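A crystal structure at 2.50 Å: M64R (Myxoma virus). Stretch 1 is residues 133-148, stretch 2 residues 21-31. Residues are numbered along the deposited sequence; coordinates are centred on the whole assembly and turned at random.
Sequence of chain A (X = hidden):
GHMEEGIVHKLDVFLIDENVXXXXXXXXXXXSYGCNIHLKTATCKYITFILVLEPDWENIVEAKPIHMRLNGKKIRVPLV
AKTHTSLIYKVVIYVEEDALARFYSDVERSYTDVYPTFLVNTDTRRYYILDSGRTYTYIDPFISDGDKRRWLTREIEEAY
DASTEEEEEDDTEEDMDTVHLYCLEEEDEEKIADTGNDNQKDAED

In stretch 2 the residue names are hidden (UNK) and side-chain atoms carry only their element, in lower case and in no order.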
# COMPACT_ATOMS: atom_id res chain seq x y z
N GLY A 133 4.83 -12.09 2.03
CA GLY A 133 4.56 -11.99 3.46
C GLY A 133 3.35 -12.81 3.85
O GLY A 133 3.10 -13.87 3.28
N ARG A 134 2.58 -12.31 4.81
CA ARG A 134 1.36 -12.99 5.23
C ARG A 134 0.17 -12.47 4.42
O ARG A 134 -0.85 -12.07 4.98
CB ARG A 134 1.12 -12.79 6.73
CG ARG A 134 0.17 -13.80 7.35
CD ARG A 134 0.43 -13.96 8.84
NE ARG A 134 -0.04 -12.81 9.61
CZ ARG A 134 0.32 -12.56 10.87
NH1 ARG A 134 1.16 -13.38 11.49
NH2 ARG A 134 -0.16 -11.50 11.50
N THR A 135 0.32 -12.46 3.09
CA THR A 135 -0.73 -11.97 2.21
C THR A 135 -0.92 -12.87 0.99
O THR A 135 -0.17 -13.81 0.76
CB THR A 135 -0.44 -10.54 1.68
OG1 THR A 135 0.45 -10.62 0.56
CG2 THR A 135 0.18 -9.67 2.76
N TYR A 136 -1.95 -12.55 0.21
CA TYR A 136 -2.19 -13.18 -1.08
C TYR A 136 -2.11 -12.12 -2.17
O TYR A 136 -2.89 -12.14 -3.13
CB TYR A 136 -3.55 -13.88 -1.11
CG TYR A 136 -3.70 -14.97 -0.07
CD1 TYR A 136 -2.71 -15.93 0.10
CD2 TYR A 136 -4.83 -15.04 0.73
CE1 TYR A 136 -2.84 -16.93 1.05
CE2 TYR A 136 -4.97 -16.03 1.68
CZ TYR A 136 -3.98 -16.98 1.83
OH TYR A 136 -4.11 -17.97 2.78
N THR A 137 -1.17 -11.21 -2.02
CA THR A 137 -1.05 -10.06 -2.91
C THR A 137 -0.64 -10.46 -4.33
O THR A 137 0.06 -11.45 -4.54
CB THR A 137 -0.03 -9.04 -2.37
OG1 THR A 137 -0.05 -7.86 -3.19
CG2 THR A 137 1.38 -9.63 -2.36
N TYR A 138 -1.10 -9.68 -5.30
CA TYR A 138 -0.73 -9.87 -6.69
C TYR A 138 -0.69 -8.52 -7.39
O TYR A 138 -1.32 -7.56 -6.93
CB TYR A 138 -1.70 -10.82 -7.40
CG TYR A 138 -3.11 -10.27 -7.56
CD1 TYR A 138 -4.06 -10.43 -6.56
CD2 TYR A 138 -3.49 -9.62 -8.73
CE1 TYR A 138 -5.34 -9.94 -6.71
CE2 TYR A 138 -4.77 -9.12 -8.89
CZ TYR A 138 -5.69 -9.28 -7.87
OH TYR A 138 -6.97 -8.79 -8.03
N ILE A 139 0.05 -8.43 -8.49
CA ILE A 139 0.20 -7.16 -9.19
C ILE A 139 -0.36 -7.21 -10.60
O ILE A 139 0.07 -8.02 -11.42
CB ILE A 139 1.67 -6.73 -9.25
CG1 ILE A 139 2.25 -6.59 -7.84
CG2 ILE A 139 1.81 -5.42 -10.00
CD1 ILE A 139 3.72 -6.24 -7.82
N ASP A 140 -1.32 -6.34 -10.88
CA ASP A 140 -1.83 -6.17 -12.23
C ASP A 140 -1.08 -5.03 -12.91
O ASP A 140 -1.00 -3.93 -12.37
CB ASP A 140 -3.33 -5.88 -12.23
CG ASP A 140 -4.16 -7.12 -11.93
OD1 ASP A 140 -3.71 -8.23 -12.27
OD2 ASP A 140 -5.26 -6.97 -11.36
N PRO A 141 -0.53 -5.29 -14.11
CA PRO A 141 0.22 -4.28 -14.87
C PRO A 141 -0.70 -3.22 -15.50
O PRO A 141 -0.41 -2.73 -16.59
CB PRO A 141 0.92 -5.10 -15.94
CG PRO A 141 0.02 -6.26 -16.16
CD PRO A 141 -0.58 -6.58 -14.82
N PHE A 142 -1.78 -2.89 -14.81
CA PHE A 142 -2.75 -1.93 -15.31
C PHE A 142 -3.59 -1.38 -14.16
O PHE A 142 -3.48 -1.84 -13.02
CB PHE A 142 -3.67 -2.58 -16.35
CG PHE A 142 -4.27 -3.88 -15.89
CD1 PHE A 142 -5.37 -3.90 -15.05
CD2 PHE A 142 -3.74 -5.09 -16.31
CE1 PHE A 142 -5.93 -5.09 -14.63
CE2 PHE A 142 -4.29 -6.29 -15.89
CZ PHE A 142 -5.39 -6.29 -15.05
N ILE A 143 -4.41 -0.39 -14.46
CA ILE A 143 -5.41 0.10 -13.52
C ILE A 143 -6.76 0.15 -14.21
O ILE A 143 -7.00 1.00 -15.07
CB ILE A 143 -5.05 1.49 -12.96
CG1 ILE A 143 -3.70 1.45 -12.24
CG2 ILE A 143 -6.13 1.96 -12.00
CD1 ILE A 143 -3.25 2.80 -11.73
N SER A 144 -7.65 -0.76 -13.84
CA SER A 144 -8.96 -0.86 -14.47
C SER A 144 -9.82 0.36 -14.16
O SER A 144 -9.62 1.03 -13.14
CB SER A 144 -9.68 -2.13 -14.02
OG SER A 144 -10.01 -2.06 -12.64
N ASP A 145 -10.76 0.65 -15.05
CA ASP A 145 -11.71 1.74 -14.84
C ASP A 145 -12.59 1.46 -13.62
O ASP A 145 -13.02 2.39 -12.93
CB ASP A 145 -12.58 1.95 -16.08
CG ASP A 145 -11.80 2.54 -17.24
OD1 ASP A 145 -10.78 3.22 -16.99
OD2 ASP A 145 -12.20 2.32 -18.40
N GLY A 146 -12.85 0.18 -13.37
CA GLY A 146 -13.64 -0.23 -12.23
C GLY A 146 -12.97 0.14 -10.92
O GLY A 146 -13.61 0.64 -10.00
N ASP A 147 -11.67 -0.11 -10.84
CA ASP A 147 -10.89 0.25 -9.66
C ASP A 147 -10.81 1.76 -9.50
O ASP A 147 -10.83 2.27 -8.38
CB ASP A 147 -9.49 -0.35 -9.73
CG ASP A 147 -9.39 -1.70 -9.05
OD1 ASP A 147 -10.11 -1.91 -8.05
OD2 ASP A 147 -8.60 -2.55 -9.51
N LYS A 148 -10.72 2.47 -10.62
CA LYS A 148 -10.62 3.92 -10.61
C LYS A 148 -11.85 4.57 -10.01
O LYS A 148 -11.76 5.55 -9.27
CB LYS A 148 -10.38 4.46 -12.02
CG LYS A 148 -8.99 4.18 -12.57
CD LYS A 148 -8.85 4.64 -14.01
CE LYS A 148 -7.45 4.39 -14.53
NZ LYS A 148 -7.28 4.87 -15.93
N UNK A 21 -1.38 -1.79 -10.51
CA UNK A 21 -2.26 -2.13 -9.41
C UNK A 21 -1.64 -3.19 -8.50
O UNK A 21 -1.52 -4.36 -8.88
o UNK A 21 -4.33 -1.62 -10.60
c UNK A 21 -3.61 -2.64 -9.92
N UNK A 22 -1.22 -2.78 -7.31
CA UNK A 22 -0.76 -3.72 -6.30
C UNK A 22 -1.94 -4.08 -5.42
O UNK A 22 -2.28 -3.35 -4.49
c UNK A 22 0.95 -4.21 -4.54
c UNK A 22 2.57 -1.85 -5.58
c UNK A 22 1.48 -2.56 -6.34
c UNK A 22 0.38 -3.14 -5.45
N UNK A 23 -2.57 -5.22 -5.71
CA UNK A 23 -3.84 -5.56 -5.08
C UNK A 23 -3.70 -6.57 -3.95
O UNK A 23 -2.77 -7.38 -3.93
c UNK A 23 -7.42 -4.85 -7.31
c UNK A 23 -4.95 -5.18 -7.34
n UNK A 23 -8.70 -5.00 -8.06
c UNK A 23 -6.25 -5.42 -8.08
c UNK A 23 -4.81 -6.09 -6.14
N UNK A 24 -4.65 -6.51 -3.01
CA UNK A 24 -4.71 -7.41 -1.87
C UNK A 24 -3.42 -7.39 -1.06
O UNK A 24 -2.85 -8.43 -0.73
n UNK A 24 -8.32 -8.73 -3.95
c UNK A 24 -5.03 -8.84 -2.32
c UNK A 24 -7.22 -8.06 -3.47
n UNK A 24 -6.98 -10.21 -3.16
c UNK A 24 -8.15 -10.03 -3.75
c UNK A 24 -6.37 -8.98 -2.97
N UNK A 25 -2.97 -6.18 -0.74
CA UNK A 25 -1.75 -5.98 0.04
C UNK A 25 -1.96 -6.39 1.50
O UNK A 25 -1.02 -6.76 2.20
c UNK A 25 -1.12 -4.09 -1.49
c UNK A 25 -0.02 -4.28 0.74
c UNK A 25 -1.30 -4.50 -0.04
N UNK A 26 -3.22 -6.33 1.94
CA UNK A 26 -3.59 -6.67 3.31
C UNK A 26 -3.15 -8.06 3.77
O UNK A 26 -3.10 -8.99 2.97
n UNK A 26 -6.12 -8.68 2.89
c UNK A 26 -5.10 -6.56 3.46
o UNK A 26 -6.15 -7.04 1.36
c UNK A 26 -5.84 -7.45 2.48
N UNK A 27 -2.84 -8.18 5.05
CA UNK A 27 -2.62 -9.49 5.66
C UNK A 27 -3.91 -10.29 5.57
O UNK A 27 -4.99 -9.73 5.76
c UNK A 27 -2.17 -9.35 7.11
c UNK A 27 -0.97 -8.46 7.42
c UNK A 27 -0.75 -8.38 8.93
c UNK A 27 0.28 -8.97 6.72
N UNK A 28 -3.82 -11.58 5.29
CA UNK A 28 -5.04 -12.38 5.22
C UNK A 28 -5.55 -12.71 6.62
O UNK A 28 -6.61 -13.31 6.79
c UNK A 28 -1.46 -15.38 4.40
c UNK A 28 -3.74 -15.30 5.96
c UNK A 28 -2.68 -16.10 6.33
c UNK A 28 -4.84 -13.66 4.39
c UNK A 28 -1.54 -16.14 5.55
c UNK A 28 -3.68 -14.52 4.81
c UNK A 28 -2.53 -14.58 4.03
N UNK A 29 -4.77 -12.30 7.63
CA UNK A 29 -5.21 -12.35 9.02
C UNK A 29 -4.32 -11.47 9.89
O UNK A 29 -3.10 -11.66 9.93
c UNK A 29 -5.22 -13.78 9.55
c UNK A 29 -5.75 -13.87 10.96
o UNK A 29 -4.93 -13.94 11.90
o UNK A 29 -6.99 -13.86 11.14
N UNK A 30 -4.93 -10.53 10.60
CA UNK A 30 -4.21 -9.66 11.51
C UNK A 30 -4.66 -8.22 11.44
O UNK A 30 -4.90 -7.70 10.35
N UNK A 31 -4.79 -7.57 12.59
CA UNK A 31 -5.18 -6.17 12.64
C UNK A 31 -3.98 -5.27 12.35
O UNK A 31 -3.50 -4.56 13.23
c UNK A 31 -6.32 -4.39 14.04
o UNK A 31 -6.66 -3.84 12.96
c UNK A 31 -5.80 -5.81 13.99
o UNK A 31 -6.38 -3.80 15.14
O HOH W 1 -6.99 -2.32 -11.58
O HOH W 2 -3.84 -10.48 0.88

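Position 21 carries one carbon and one oxygen. The oxygen lies 2.6 Å from F142 O, to which it donates, so the residue is a serine, S21. Its backbone pairs with D140 in both directions: S21 N to D140 O is 2.9 Å and D140 N to S21 O is 2.8 Å. A water accepts from S144 N and donates to both S21 OG and D147 OD2.

Position 22 has four carbons, forked at the first, with one arm two carbons long: isoleucine, I22. Its CG2 sits 4.3 Å from I139 CG1, on the sheet face opposite S21.

Position 23 shows four carbons in a row ending in nitrogen, the pattern of lysine. K23 NZ lies 2.8 Å from D147 OD2, a salt bridge, while K23 CB packs over the Y138 ring, 4.0 Å from its centroid. The backbone bonds K23 N to Y138 O (2.9 Å) and Y138 N to K23 O (3.2 Å) close the pair; T137 OG1 also donates to K23 O at 2.9 Å.

Position 24 has one carbon and a five-membered ring of three carbons and two nitrogens, hence histidine. The edge of Y138 points at the face of H24, with centroids 5.2 Å apart and planes at 73°.

Position 25, one carbon carrying two more, is valine; V25 points away, but its backbone O lies 3.2 Å from T135 CG2.

At position 26, two carbons, the second bearing one oxygen and one nitrogen, indicate asparagine. N26 O and H24 O both accept from a water that itself accepts from Y136 N.

Position 27 has four carbons forked at the second: leucine. L27 CD2 reaches R134 CB at 3.9 Å.

Position 28 is one carbon plus a six-carbon ring with no oxygen, so phenylalanine. Y136 stacks, offset, on one face of F28 (centroids 4.5 Å, planes at 14°), and R134 CG covers the opposite face, 3.9 Å from the centroid. F28 N donates to R134 O at 3.0 Å.

Position 29 has two carbons, the second with two oxygens: aspartate. Its carboxylate bonds elsewhere in the structure; D29 O takes weak bonds from R134 NE and NH2, each 3.3 Å.

Position 30 has no side chain, hence G30; an ideal CB would stand 3.1 Å from R134 NH2.

Position 31 repeats the aspartate pattern; D31 makes no contact.

The contact thus joins a short antiparallel ladder, anchored by the K23–D147 salt bridge, to a loop where F28 is sandwiched between Y136 and R134, burying 1010 Å² in total.

Stretch 2 (21-31) SIKHVNLFDGD
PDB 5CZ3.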